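PDB 5JP6: putative polysaccharide deacetylase from Bdellovibrio bacteriovorus HD100, which probably removes acetyl groups from peptidoglycan as a zinc-dependent hydrolase of the carbohydrate esterase 4 family. Local coordinates for residues 251-262 against 286-296. The protein carries 1 engineered substitution. Sequence-based numbering, arbitrary orientation. Where two conformers were deposited one is given.
Sequences FDEAAAEVRGGH and DLKAFLKTKST
Phe290 projects from helix 286-293 as a knob into a hole made by Phe251, Ala255, Val258 and Arg259 of helix 251-262, within the NodB-homology fold of a CE4 deacetylase. The two helices, with strand 275-277 between them in the chain, run at 44° to each other with axes 10.9 Å apart. Packing is tight around the knob: the edge of Phe251 meets the face of Phe290 in a T-shaped stack, centroids 5.7 Å apart. CB of Phe290 already points at the partner helix, and with CG anti to the backbone N (chi1 170°) the ring has Ala255 CB and Phe251 on one face, Lys294 CG on the other. Leu287 puts CD1 3.7 Å from Ala254 CB and CD2 against Phe251 CE1. Deeper, Val258 CG1 packs on Leu291 CD2 at 4.0 Å, and both side chains rest on Phe276 of the strand. The outer rim is polar and partly exposed; there Arg259, in one of two conformers, brings NH1 to the edge of Phe290, a doubtful detail. Toward His262 and Thr296 the segments diverge and packing is loose, His262 NE2 lying 4.4 Å from Thr296 CG2. After the Schellman turn at Ser295, a water bridges the gap, donating to Thr296 OG1 at 2.9 Å and weakly accepting from His262 NE2, whose ND1 is hydrogen-bonded to Ser226 OG.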
loop_
_atom_site.group_PDB
_atom_site.type_symbol
_atom_site.label_atom_id
_atom_site.label_comp_id
_atom_site.label_asym_id
_atom_site.label_seq_id
_atom_site.Cartn_x
_atom_site.Cartn_y
_atom_site.Cartn_z
ATOM N N PHE A 251 -15.887 -8.781 17.927
ATOM C CA PHE A 251 -14.708 -9.612 17.922
ATOM C C PHE A 251 -14.780 -10.649 16.786
ATOM O O PHE A 251 -13.818 -10.823 16.034
ATOM C CB PHE A 251 -14.507 -10.334 19.257
ATOM C CG PHE A 251 -13.333 -11.310 19.213
ATOM C CD1 PHE A 251 -12.067 -10.907 19.520
ATOM C CD2 PHE A 251 -13.521 -12.631 18.758
ATOM C CE1 PHE A 251 -11.009 -11.794 19.424
ATOM C CE2 PHE A 251 -12.495 -13.494 18.662
ATOM C CZ PHE A 251 -11.222 -13.090 18.995
ATOM N N ASP A 252 -15.912 -11.343 16.666
ATOM C CA ASP A 252 -16.002 -12.392 15.645
ATOM C C ASP A 252 -15.911 -11.794 14.251
ATOM O O ASP A 252 -15.275 -12.372 13.378
ATOM C CB ASP A 252 -17.267 -13.234 15.752
ATOM C CG ASP A 252 -17.251 -14.222 16.952
ATOM O OD1 ASP A 252 -16.156 -14.483 17.526
ATOM O OD2 ASP A 252 -18.358 -14.751 17.269
ATOM N N GLU A 253 -16.532 -10.641 14.032
ATOM C CA GLU A 253 -16.429 -9.999 12.703
ATOM C C GLU A 253 -14.989 -9.606 12.433
ATOM O O GLU A 253 -14.483 -9.789 11.321
ATOM C CB GLU A 253 -17.353 -8.787 12.601
ATOM C CG GLU A 253 -18.835 -9.123 12.606
ATOM C CD GLU A 253 -19.736 -7.913 12.851
ATOM O OE1 GLU A 253 -19.272 -6.887 13.406
ATOM O OE2 GLU A 253 -20.922 -7.994 12.489
ATOM N N ALA A 254 -14.318 -9.062 13.450
ATOM C CA ALA A 254 -12.922 -8.635 13.284
ATOM C C ALA A 254 -12.009 -9.839 13.030
ATOM O O ALA A 254 -11.146 -9.790 12.152
ATOM C CB ALA A 254 -12.432 -7.827 14.490
ATOM N N ALA A 255 -12.231 -10.916 13.774
ATOM C CA ALA A 255 -11.420 -12.128 13.598
ATOM C C ALA A 255 -11.622 -12.697 12.210
ATOM O O ALA A 255 -10.680 -13.195 11.603
ATOM C CB ALA A 255 -11.736 -13.180 14.662
ATOM N N ALA A 256 -12.864 -12.632 11.704
ATOM C CA ALA A 256 -13.126 -13.085 10.353
ATOM C C ALA A 256 -12.378 -12.248 9.306
ATOM O O ALA A 256 -11.901 -12.799 8.288
ATOM C CB ALA A 256 -14.613 -13.101 10.092
ATOM N N GLU A 257 -12.236 -10.941 9.557
ATOM C CA GLU A 257 -11.478 -10.025 8.681
ATOM C C GLU A 257 -9.976 -10.419 8.725
ATOM O O GLU A 257 -9.281 -10.442 7.701
ATOM C CB GLU A 257 -11.671 -8.544 9.076
ATOM C CG GLU A 257 -13.019 -8.019 8.646
ATOM C CD GLU A 257 -13.045 -7.574 7.207
ATOM O OE1 GLU A 257 -12.092 -7.876 6.424
ATOM O OE2 GLU A 257 -14.005 -6.888 6.850
ATOM N N VAL A 258 -9.473 -10.734 9.920
ATOM C CA VAL A 258 -8.089 -11.179 10.045
ATOM C C VAL A 258 -7.850 -12.451 9.229
ATOM O O VAL A 258 -6.892 -12.522 8.454
ATOM C CB VAL A 258 -7.698 -11.415 11.517
ATOM C CG1 VAL A 258 -6.303 -12.003 11.632
ATOM C CG2 VAL A 258 -7.768 -10.101 12.324
ATOM N N ARG A 259 -8.722 -13.444 9.397
ATOM C CA ARG A 259 -8.644 -14.712 8.641
ATOM C C ARG A 259 -8.767 -14.530 7.162
ATOM O O ARG A 259 -8.077 -15.168 6.377
ATOM C CB ARG A 259 -9.789 -15.629 9.008
ATOM C CG ARG A 259 -9.620 -16.291 10.338
ATOM C CD ARG A 259 -10.467 -17.533 10.456
ATOM N NE ARG A 259 -9.960 -18.343 11.543
ATOM C CZ ARG A 259 -10.201 -18.076 12.831
ATOM N NH1 ARG A 259 -10.948 -17.020 13.115
ATOM N NH2 ARG A 259 -9.693 -18.843 13.815
ATOM N N GLY A 260 -9.691 -13.657 6.748
ATOM C CA GLY A 260 -9.996 -13.560 5.324
ATOM C C GLY A 260 -8.853 -13.128 4.428
ATOM O O GLY A 260 -8.677 -13.679 3.326
ATOM N N GLY A 261 -8.063 -12.145 4.853
ATOM C CA GLY A 261 -6.910 -11.708 4.048
ATOM C C GLY A 261 -5.825 -12.807 3.999
ATOM O O GLY A 261 -5.219 -13.069 2.975
ATOM N N HIS A 262 -5.612 -13.459 5.135
ATOM C CA HIS A 262 -4.680 -14.558 5.213
ATOM C C HIS A 262 -5.111 -15.704 4.296
ATOM O O HIS A 262 -4.301 -16.252 3.548
ATOM C CB HIS A 262 -4.545 -15.043 6.636
ATOM C CG HIS A 262 -3.197 -14.794 7.223
ATOM N ND1 HIS A 262 -2.622 -13.545 7.270
ATOM C CD2 HIS A 262 -2.291 -15.641 7.764
ATOM C CE1 HIS A 262 -1.431 -13.631 7.827
ATOM N NE2 HIS A 262 -1.204 -14.887 8.132
ATOM N N ASP A 286 -8.216 -7.977 23.015
ATOM C CA ASP A 286 -8.719 -9.312 22.639
ATOM C C ASP A 286 -8.096 -9.775 21.313
ATOM O O ASP A 286 -7.641 -10.911 21.191
ATOM C CB ASP A 286 -10.237 -9.316 22.479
ATOM C CG ASP A 286 -11.013 -9.157 23.796
ATOM O OD1 ASP A 286 -10.491 -9.271 24.898
ATOM O OD2 ASP A 286 -12.212 -8.904 23.655
ATOM N N LEU A 287 -8.085 -8.882 20.304
ATOM C CA LEU A 287 -7.490 -9.262 19.014
ATOM C C LEU A 287 -5.993 -9.469 19.099
ATOM O O LEU A 287 -5.467 -10.358 18.450
ATOM C CB LEU A 287 -7.840 -8.250 17.940
ATOM C CG LEU A 287 -9.313 -8.223 17.522
ATOM C CD1 LEU A 287 -9.654 -6.966 16.741
ATOM C CD2 LEU A 287 -9.638 -9.474 16.722
ATOM N N LYS A 288 -5.314 -8.693 19.934
ATOM C CA LYS A 288 -3.899 -8.896 20.148
ATOM C C LYS A 288 -3.640 -10.282 20.757
ATOM O O LYS A 288 -2.706 -10.987 20.337
ATOM C CB LYS A 288 -3.309 -7.795 21.006
ATOM C CG LYS A 288 -3.286 -6.437 20.303
ATOM C CD LYS A 288 -2.802 -5.328 21.263
ATOM C CE LYS A 288 -2.661 -4.002 20.564
ATOM N NZ LYS A 288 -1.286 -3.874 20.024
ATOM N N ALA A 289 -4.464 -10.683 21.731
ATOM C CA ALA A 289 -4.335 -12.023 22.352
ATOM C C ALA A 289 -4.626 -13.135 21.349
ATOM O O ALA A 289 -3.922 -14.144 21.305
ATOM C CB ALA A 289 -5.252 -12.133 23.538
ATOM N N PHE A 290 -5.659 -12.927 20.547
ATOM C CA PHE A 290 -6.028 -13.853 19.476
ATOM C C PHE A 290 -4.845 -14.136 18.538
ATOM O O PHE A 290 -4.554 -15.301 18.207
ATOM C CB PHE A 290 -7.186 -13.233 18.706
ATOM C CG PHE A 290 -7.550 -13.925 17.423
ATOM C CD1 PHE A 290 -8.172 -15.145 17.415
ATOM C CD2 PHE A 290 -7.322 -13.300 16.220
ATOM C CE1 PHE A 290 -8.579 -15.716 16.221
ATOM C CE2 PHE A 290 -7.677 -13.877 15.031
ATOM C CZ PHE A 290 -8.316 -15.087 15.028
ATOM N N LEU A 291 -4.152 -13.077 18.103
ATOM C CA LEU A 291 -3.010 -13.288 17.196
ATOM C C LEU A 291 -1.926 -14.184 17.800
ATOM O O LEU A 291 -1.348 -15.025 17.106
ATOM C CB LEU A 291 -2.390 -11.958 16.755
ATOM C CG LEU A 291 -3.220 -11.096 15.821
ATOM C CD1 LEU A 291 -2.488 -9.788 15.576
ATOM C CD2 LEU A 291 -3.491 -11.819 14.503
ATOM N N LYS A 292 -1.658 -13.986 19.098
ATOM C CA LYS A 292 -0.653 -14.793 19.764
ATOM C C LYS A 292 -1.095 -16.254 19.836
ATOM O O LYS A 292 -0.317 -17.147 19.520
ATOM C CB LYS A 292 -0.317 -14.262 21.150
ATOM C CG LYS A 292 0.232 -12.840 21.157
ATOM C CD LYS A 292 0.487 -12.371 22.569
ATOM C CE LYS A 292 1.432 -13.209 23.344
ATOM N NZ LYS A 292 2.744 -13.341 22.660
ATOM N N THR A 293 -2.349 -16.487 20.204
ATOM C CA THR A 293 -2.902 -17.844 20.204
ATOM C C THR A 293 -2.776 -18.481 18.813
ATOM O O THR A 293 -2.455 -19.678 18.675
ATOM C CB THR A 293 -4.334 -17.832 20.722
ATOM O OG1 THR A 293 -4.308 -17.415 22.087
ATOM C CG2 THR A 293 -4.996 -19.231 20.625
ATOM N N LYS A 294 -2.973 -17.660 17.787
ATOM C CA LYS A 294 -2.890 -18.116 16.403
ATOM C C LYS A 294 -1.499 -18.011 15.807
ATOM O O LYS A 294 -1.350 -18.130 14.599
ATOM C CB LYS A 294 -3.931 -17.381 15.549
ATOM C CG LYS A 294 -5.366 -17.589 16.030
ATOM C CD LYS A 294 -5.800 -19.036 15.968
ATOM C CE LYS A 294 -7.208 -19.239 16.496
ATOM N NZ LYS A 294 -7.601 -20.679 16.470
ATOM N N SER A 295 -0.482 -17.863 16.645
ATOM C CA SER A 295 0.922 -17.988 16.234
ATOM C C SER A 295 1.235 -17.087 15.029
ATOM O O SER A 295 1.915 -17.480 14.085
ATOM C CB SER A 295 1.268 -19.457 15.935
ATOM O OG SER A 295 1.042 -20.294 17.062
ATOM N N THR A 296 0.750 -15.843 15.118
ATOM C CA THR A 296 0.918 -14.892 14.051
ATOM C C THR A 296 1.464 -13.591 14.631
ATOM O O THR A 296 0.908 -13.053 15.606
ATOM C CB THR A 296 -0.420 -14.630 13.312
ATOM O OG1 THR A 296 -0.916 -15.878 12.775
ATOM C CG2 THR A 296 -0.285 -13.650 12.214
HETATM O O HOH W 1 -0.433 -17.130 10.220
#